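Local coordinates for protein beta-methylmalyl-CoA dehydratase (Chloroflexus aurantiacus, PDB 4E3E) that catalyses the reversible dehydration of beta-methylmalyl-CoA to mesaconyl-CoA in the glyoxylate assimilation cycle of carbon dioxide fixation, at residues A[36-44]-A[252-262]. Sequence-based numbering, arbitrary orientation.
Sequences YTSLYGSRF and HIISLARSLSF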
ATOM      1  N   TYR A  36       5.926  -0.780  -4.095  1.00 23.68           N
ATOM      2  CA  TYR A  36       7.320  -0.306  -4.100  1.00 23.95           C
ATOM      3  C   TYR A  36       7.386   1.148  -4.614  1.00 22.57           C
ATOM      4  O   TYR A  36       8.029   2.010  -4.003  1.00 23.62           O
ATOM      5  CB  TYR A  36       8.205  -1.252  -4.950  1.00 23.60           C
ATOM      6  CG  TYR A  36       9.685  -0.940  -4.817  1.00 25.56           C
ATOM      7  CD1 TYR A  36      10.419  -1.425  -3.730  1.00 23.35           C
ATOM      8  CD2 TYR A  36      10.339  -0.115  -5.748  1.00 26.50           C
ATOM      9  CE1 TYR A  36      11.773  -1.127  -3.588  1.00 23.13           C
ATOM     10  CE2 TYR A  36      11.693   0.200  -5.611  1.00 27.74           C
ATOM     11  CZ  TYR A  36      12.402  -0.303  -4.521  1.00 24.72           C
ATOM     12  OH  TYR A  36      13.730  -0.002  -4.345  1.00 25.67           O
ATOM     13  N   THR A  37       6.697   1.432  -5.721  1.00 22.32           N
ATOM     14  CA  THR A  37       6.568   2.826  -6.190  1.00 23.05           C
ATOM     15  C   THR A  37       6.006   3.759  -5.092  1.00 22.92           C
ATOM     16  O   THR A  37       6.511   4.865  -4.899  1.00 24.57           O
ATOM     17  CB  THR A  37       5.714   2.915  -7.433  1.00 21.64           C
ATOM     18  OG1 THR A  37       6.311   2.086  -8.431  1.00 20.04           O
ATOM     19  CG2 THR A  37       5.602   4.368  -7.947  1.00 25.39           C
ATOM     20  N   SER A  38       4.979   3.300  -4.374  1.00 21.81           N
ATOM     21  CA  SER A  38       4.255   4.139  -3.416  1.00 20.56           C
ATOM     22  C   SER A  38       5.066   4.351  -2.146  1.00 22.25           C
ATOM     23  O   SER A  38       4.775   5.238  -1.333  1.00 23.46           O
ATOM     24  CB  SER A  38       2.894   3.497  -3.075  1.00 27.43           C
ATOM     25  OG  SER A  38       3.019   2.369  -2.191  1.00 20.21           O
ATOM     26  N   LEU A  39       6.075   3.514  -1.959  1.00 21.37           N
ATOM     27  CA  LEU A  39       6.874   3.570  -0.748  1.00 22.37           C
ATOM     28  C   LEU A  39       8.165   4.371  -0.973  1.00 23.21           C
ATOM     29  O   LEU A  39       8.672   5.010  -0.039  1.00 25.15           O
ATOM     30  CB  LEU A  39       7.165   2.149  -0.251  1.00 20.31           C
ATOM     31  CG  LEU A  39       5.973   1.397   0.359  1.00 17.83           C
ATOM     32  CD1 LEU A  39       6.322  -0.094   0.354  1.00 22.02           C
ATOM     33  CD2 LEU A  39       5.731   1.917   1.780  1.00 21.75           C
ATOM     34  N   TYR A  40       8.691   4.359  -2.208  1.00 22.46           N
ATOM     35  CA  TYR A  40       9.941   5.099  -2.456  1.00 24.11           C
ATOM     36  C   TYR A  40       9.834   6.232  -3.473  1.00 26.72           C
ATOM     37  O   TYR A  40      10.694   7.107  -3.509  1.00 24.17           O
ATOM     38  CB  TYR A  40      11.103   4.152  -2.793  1.00 20.60           C
ATOM     39  CG  TYR A  40      11.294   3.082  -1.739  1.00 22.66           C
ATOM     40  CD1 TYR A  40      11.961   3.367  -0.545  1.00 22.46           C
ATOM     41  CD2 TYR A  40      10.769   1.800  -1.913  1.00 24.30           C
ATOM     42  CE1 TYR A  40      12.131   2.402   0.431  1.00 21.93           C
ATOM     43  CE2 TYR A  40      10.925   0.822  -0.932  1.00 24.78           C
ATOM     44  CZ  TYR A  40      11.613   1.129   0.234  1.00 25.27           C
ATOM     45  OH  TYR A  40      11.771   0.175   1.217  1.00 25.63           O
ATOM     46  N   GLY A  41       8.788   6.218  -4.297  1.00 24.96           N
ATOM     47  CA  GLY A  41       8.603   7.261  -5.302  1.00 25.08           C
ATOM     48  C   GLY A  41       9.610   7.203  -6.444  1.00 28.36           C
ATOM     49  O   GLY A  41       9.880   8.218  -7.070  1.00 27.92           O
ATOM     50  N   SER A  42      10.161   6.024  -6.740  1.00 27.94           N
ATOM     51  CA  SER A  42      11.186   5.953  -7.766  1.00 26.06           C
ATOM     52  C   SER A  42      10.614   6.365  -9.133  1.00 28.64           C
ATOM     53  O   SER A  42       9.553   5.889  -9.547  1.00 29.17           O
ATOM     54  CB  SER A  42      11.822   4.564  -7.835  1.00 32.61           C
ATOM     55  OG  SER A  42      12.430   4.359  -9.099  1.00 32.99           O
ATOM     56  N   ARG A  43      11.313   7.269  -9.813  1.00 26.47           N
ATOM     57  CA  ARG A  43      10.848   7.753 -11.119  1.00 26.39           C
ATOM     58  C   ARG A  43      11.611   7.189 -12.317  1.00 25.70           C
ATOM     59  O   ARG A  43      11.381   7.630 -13.438  1.00 25.37           O
ATOM     60  CB  ARG A  43      10.857   9.281 -11.169  1.00 26.43           C
ATOM     61  CG  ARG A  43       9.750   9.923 -10.350  1.00 33.03           C
ATOM     62  CD  ARG A  43       9.646  11.393 -10.700  1.00 31.64           C
ATOM     63  NE  ARG A  43      10.678  12.148  -9.996  1.00 43.54           N
ATOM     64  CZ  ARG A  43      11.290  13.224 -10.482  1.00 42.59           C
ATOM     65  NH1 ARG A  43      10.983  13.676 -11.691  1.00 42.39           N
ATOM     66  NH2 ARG A  43      12.216  13.839  -9.755  1.00 47.30           N
ATOM     67  N   PHE A  44      12.507   6.222 -12.093  1.00 26.24           N
ATOM     68  CA  PHE A  44      13.284   5.644 -13.200  1.00 24.60           C
ATOM     69  C   PHE A  44      12.369   5.061 -14.255  1.00 25.40           C
ATOM     70  O   PHE A  44      11.457   4.285 -13.944  1.00 27.51           O
ATOM     71  CB  PHE A  44      14.310   4.621 -12.695  1.00 25.10           C
ATOM     72  CG  PHE A  44      15.439   5.268 -11.944  1.00 28.82           C
ATOM     73  CD1 PHE A  44      16.507   5.840 -12.637  1.00 26.19           C
ATOM     74  CD2 PHE A  44      15.387   5.397 -10.554  1.00 29.09           C
ATOM     75  CE1 PHE A  44      17.531   6.486 -11.954  1.00 27.50           C
ATOM     76  CE2 PHE A  44      16.410   6.038  -9.864  1.00 27.62           C
ATOM     77  CZ  PHE A  44      17.487   6.587 -10.564  1.00 25.73           C
ATOM     78  N   HIS A 252      15.768  -0.248   3.357  1.00 25.64           N
ATOM     79  CA  HIS A 252      14.810   0.842   3.122  1.00 27.23           C
ATOM     80  C   HIS A 252      15.567   2.112   2.803  1.00 26.37           C
ATOM     81  O   HIS A 252      15.182   2.867   1.904  1.00 24.56           O
ATOM     82  CB  HIS A 252      13.905   1.029   4.338  1.00 27.05           C
ATOM     83  CG  HIS A 252      12.716   1.959   4.110  1.00 24.60           C
ATOM     84  ND1 HIS A 252      11.648   1.598   3.386  1.00 22.34           N
ATOM     85  CD2 HIS A 252      12.432   3.237   4.626  1.00 23.68           C
ATOM     86  CE1 HIS A 252      10.743   2.601   3.369  1.00 21.28           C
ATOM     87  NE2 HIS A 252      11.217   3.600   4.154  1.00 24.16           N
ATOM     88  N   ILE A 253      16.669   2.344   3.510  1.00 25.76           N
ATOM     89  CA  ILE A 253      17.520   3.514   3.240  1.00 25.27           C
ATOM     90  C   ILE A 253      18.183   3.436   1.871  1.00 24.92           C
ATOM     91  O   ILE A 253      18.275   4.443   1.158  1.00 24.13           O
ATOM     92  CB  ILE A 253      18.566   3.714   4.358  1.00 24.07           C
ATOM     93  CG1 ILE A 253      17.855   3.706   5.718  1.00 27.19           C
ATOM     94  CG2 ILE A 253      19.374   4.993   4.149  1.00 24.68           C
ATOM     95  CD1 ILE A 253      16.716   4.708   5.836  1.00 25.05           C
ATOM     96  N   ILE A 254      18.624   2.241   1.494  1.00 26.17           N
ATOM     97  CA  ILE A 254      19.197   2.035   0.163  1.00 24.81           C
ATOM     98  C   ILE A 254      18.168   2.427  -0.905  1.00 26.00           C
ATOM     99  O   ILE A 254      18.482   3.131  -1.886  1.00 24.25           O
ATOM    100  CB  ILE A 254      19.688   0.582  -0.043  1.00 24.28           C
ATOM    101  CG1 ILE A 254      20.884   0.273   0.873  1.00 24.93           C
ATOM    102  CG2 ILE A 254      20.081   0.345  -1.495  1.00 23.55           C
ATOM    103  CD1 ILE A 254      21.236  -1.201   0.993  1.00 23.86           C
ATOM    104  N   SER A 255      16.935   1.976  -0.709  1.00 24.33           N
ATOM    105  CA  SER A 255      15.895   2.210  -1.700  1.00 25.30           C
ATOM    106  C   SER A 255      15.467   3.682  -1.795  1.00 21.84           C
ATOM    107  O   SER A 255      15.189   4.190  -2.892  1.00 22.19           O
ATOM    108  CB  SER A 255      14.716   1.274  -1.442  1.00 24.67           C
ATOM    109  OG  SER A 255      14.949   0.025  -2.091  1.00 26.62           O
ATOM    110  N   LEU A 256      15.435   4.373  -0.661  1.00 20.48           N
ATOM    111  CA  LEU A 256      15.202   5.795  -0.676  1.00 21.04           C
ATOM    112  C   LEU A 256      16.330   6.558  -1.401  1.00 24.19           C
ATOM    113  O   LEU A 256      16.059   7.432  -2.237  1.00 25.84           O
ATOM    114  CB  LEU A 256      15.051   6.332   0.773  1.00 20.06           C
ATOM    115  CG  LEU A 256      13.731   5.985   1.511  1.00 24.91           C
ATOM    116  CD1 LEU A 256      13.830   6.312   2.994  1.00 26.51           C
ATOM    117  CD2 LEU A 256      12.526   6.712   0.909  1.00 26.09           C
ATOM    118  N   ALA A 257      17.586   6.235  -1.068  1.00 25.02           N
ATOM    119  CA  ALA A 257      18.745   6.882  -1.686  1.00 23.99           C
ATOM    120  C   ALA A 257      18.710   6.714  -3.195  1.00 24.36           C
ATOM    121  O   ALA A 257      18.950   7.675  -3.945  1.00 24.56           O
ATOM    122  CB  ALA A 257      20.050   6.338  -1.107  1.00 23.46           C
ATOM    123  N   ARG A 258      18.402   5.500  -3.649  1.00 22.66           N
ATOM    124  CA  ARG A 258      18.315   5.247  -5.074  1.00 22.60           C
ATOM    125  C   ARG A 258      17.218   6.120  -5.699  1.00 24.83           C
ATOM    126  O   ARG A 258      17.436   6.748  -6.754  1.00 28.13           O
ATOM    127  CB  ARG A 258      18.085   3.754  -5.334  1.00 22.89           C
ATOM    128  CG  ARG A 258      17.673   3.368  -6.762  1.00 25.13           C
ATOM    129  CD  ARG A 258      18.712   3.608  -7.862  1.00 24.42           C
ATOM    130  NE  ARG A 258      18.229   2.969  -9.102  1.00 24.30           N
ATOM    131  CZ  ARG A 258      18.663   3.227 -10.332  1.00 26.48           C
ATOM    132  NH1 ARG A 258      19.640   4.122 -10.550  1.00 27.13           N
ATOM    133  NH2 ARG A 258      18.122   2.571 -11.355  1.00 26.61           N
ATOM    134  N   SER A 259      16.050   6.172  -5.048  1.00 24.57           N
ATOM    135  CA  SER A 259      14.961   6.999  -5.540  1.00 25.44           C
ATOM    136  C   SER A 259      15.386   8.471  -5.635  1.00 25.08           C
ATOM    137  O   SER A 259      15.228   9.090  -6.680  1.00 25.05           O
ATOM    138  CB  SER A 259      13.730   6.851  -4.656  1.00 26.48           C
ATOM    139  OG  SER A 259      12.688   7.622  -5.209  1.00 29.56           O
ATOM    140  N   LEU A 260      15.951   9.015  -4.556  1.00 23.63           N
ATOM    141  CA  LEU A 260      16.447  10.387  -4.548  1.00 22.55           C
ATOM    142  C   LEU A 260      17.509  10.655  -5.617  1.00 25.36           C
ATOM    143  O   LEU A 260      17.571  11.755  -6.188  1.00 28.01           O
ATOM    144  CB  LEU A 260      17.065  10.698  -3.184  1.00 22.12           C
ATOM    145  CG  LEU A 260      16.152  10.724  -1.965  1.00 26.83           C
ATOM    146  CD1 LEU A 260      16.990  10.828  -0.700  1.00 28.31           C
ATOM    147  CD2 LEU A 260      15.134  11.856  -2.054  1.00 28.26           C
ATOM    148  N   SER A 261      18.356   9.656  -5.877  1.00 25.66           N
ATOM    149  CA  SER A 261      19.404   9.773  -6.894  1.00 25.38           C
ATOM    150  C   SER A 261      18.860  10.071  -8.305  1.00 25.72           C
ATOM    151  O   SER A 261      19.619  10.554  -9.160  1.00 23.64           O
ATOM    152  CB  SER A 261      20.302   8.526  -6.924  1.00 25.25           C
ATOM    153  OG  SER A 261      19.744   7.514  -7.758  1.00 26.01           O
ATOM    154  N   PHE A 262      17.566   9.799  -8.543  1.00 26.13           N
ATOM    155  CA  PHE A 262      16.923  10.162  -9.830  1.00 24.80           C
ATOM    156  C   PHE A 262      17.196  11.625 -10.191  1.00 24.30           C
ATOM    157  O   PHE A 262      17.367  11.959 -11.363  1.00 25.17           O
ATOM    158  CB  PHE A 262      15.405   9.928  -9.831  1.00 24.84           C
ATOM    159  CG  PHE A 262      14.744  10.210 -11.190  1.00 24.41           C
ATOM    160  CD1 PHE A 262      14.719   9.241 -12.188  1.00 25.41           C
ATOM    161  CD2 PHE A 262      14.181  11.455 -11.464  1.00 24.15           C
ATOM    162  CE1 PHE A 262      14.139   9.495 -13.423  1.00 21.72           C
ATOM    163  CE2 PHE A 262      13.598  11.726 -12.696  1.00 24.20           C
ATOM    164  CZ  PHE A 262      13.573  10.742 -13.681  1.00 23.51           C
TER
HETATM  165  O   HOH W   1      14.269   2.922  -4.874  1.00 44.44           O
HETATM  166  O   HOH W   2      12.824   9.006  -7.951  1.00 33.08           O
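The ten-stranded antiparallel sheet and two long helices of this chain, 65-80 and 250-265, fit a double hot-dog fold, in which helix 250-265, packed against strand 338-349, receives the end of helix 30-40 and the loop that follows it; the short helix axes cross at -81°. The knob is Y40, whose ring sits in a hole formed by H252, S255, L256 and S259. CB of S255 lies 3.4 Å from the Y40 ring centroid, over its face, a CH-pi contact. At the ring's far end OH of Y40 hydrogen-bonds ND1 of H252 at 2.6 Å, almost in the imidazole plane; NE2 of H252 bonds E217, so both ring nitrogens have partners, and Y225 also bonds the Y40 hydroxyl. Y36 OH meets S255 OG at 2.6 Å. The Y36 side chain also touches D64, which probably binds substrate as in relatives, so this face probably borders the pocket. At the helix end, S259 OG donates to Y40 O at 2.7 Å, from above the carbonyl plane. Water 2 joins R43 N to S259 O. Farther along, F44 is sandwiched: the edge of F262 faces one side, with ring planes at 83°, while the R258 guanidinium, bonded through NH1 to A268 O, stacks on the other, planes 14° apart. F262 in turn receives CB of R43, 3.7 Å from its ring centroid and directly over the ring centre.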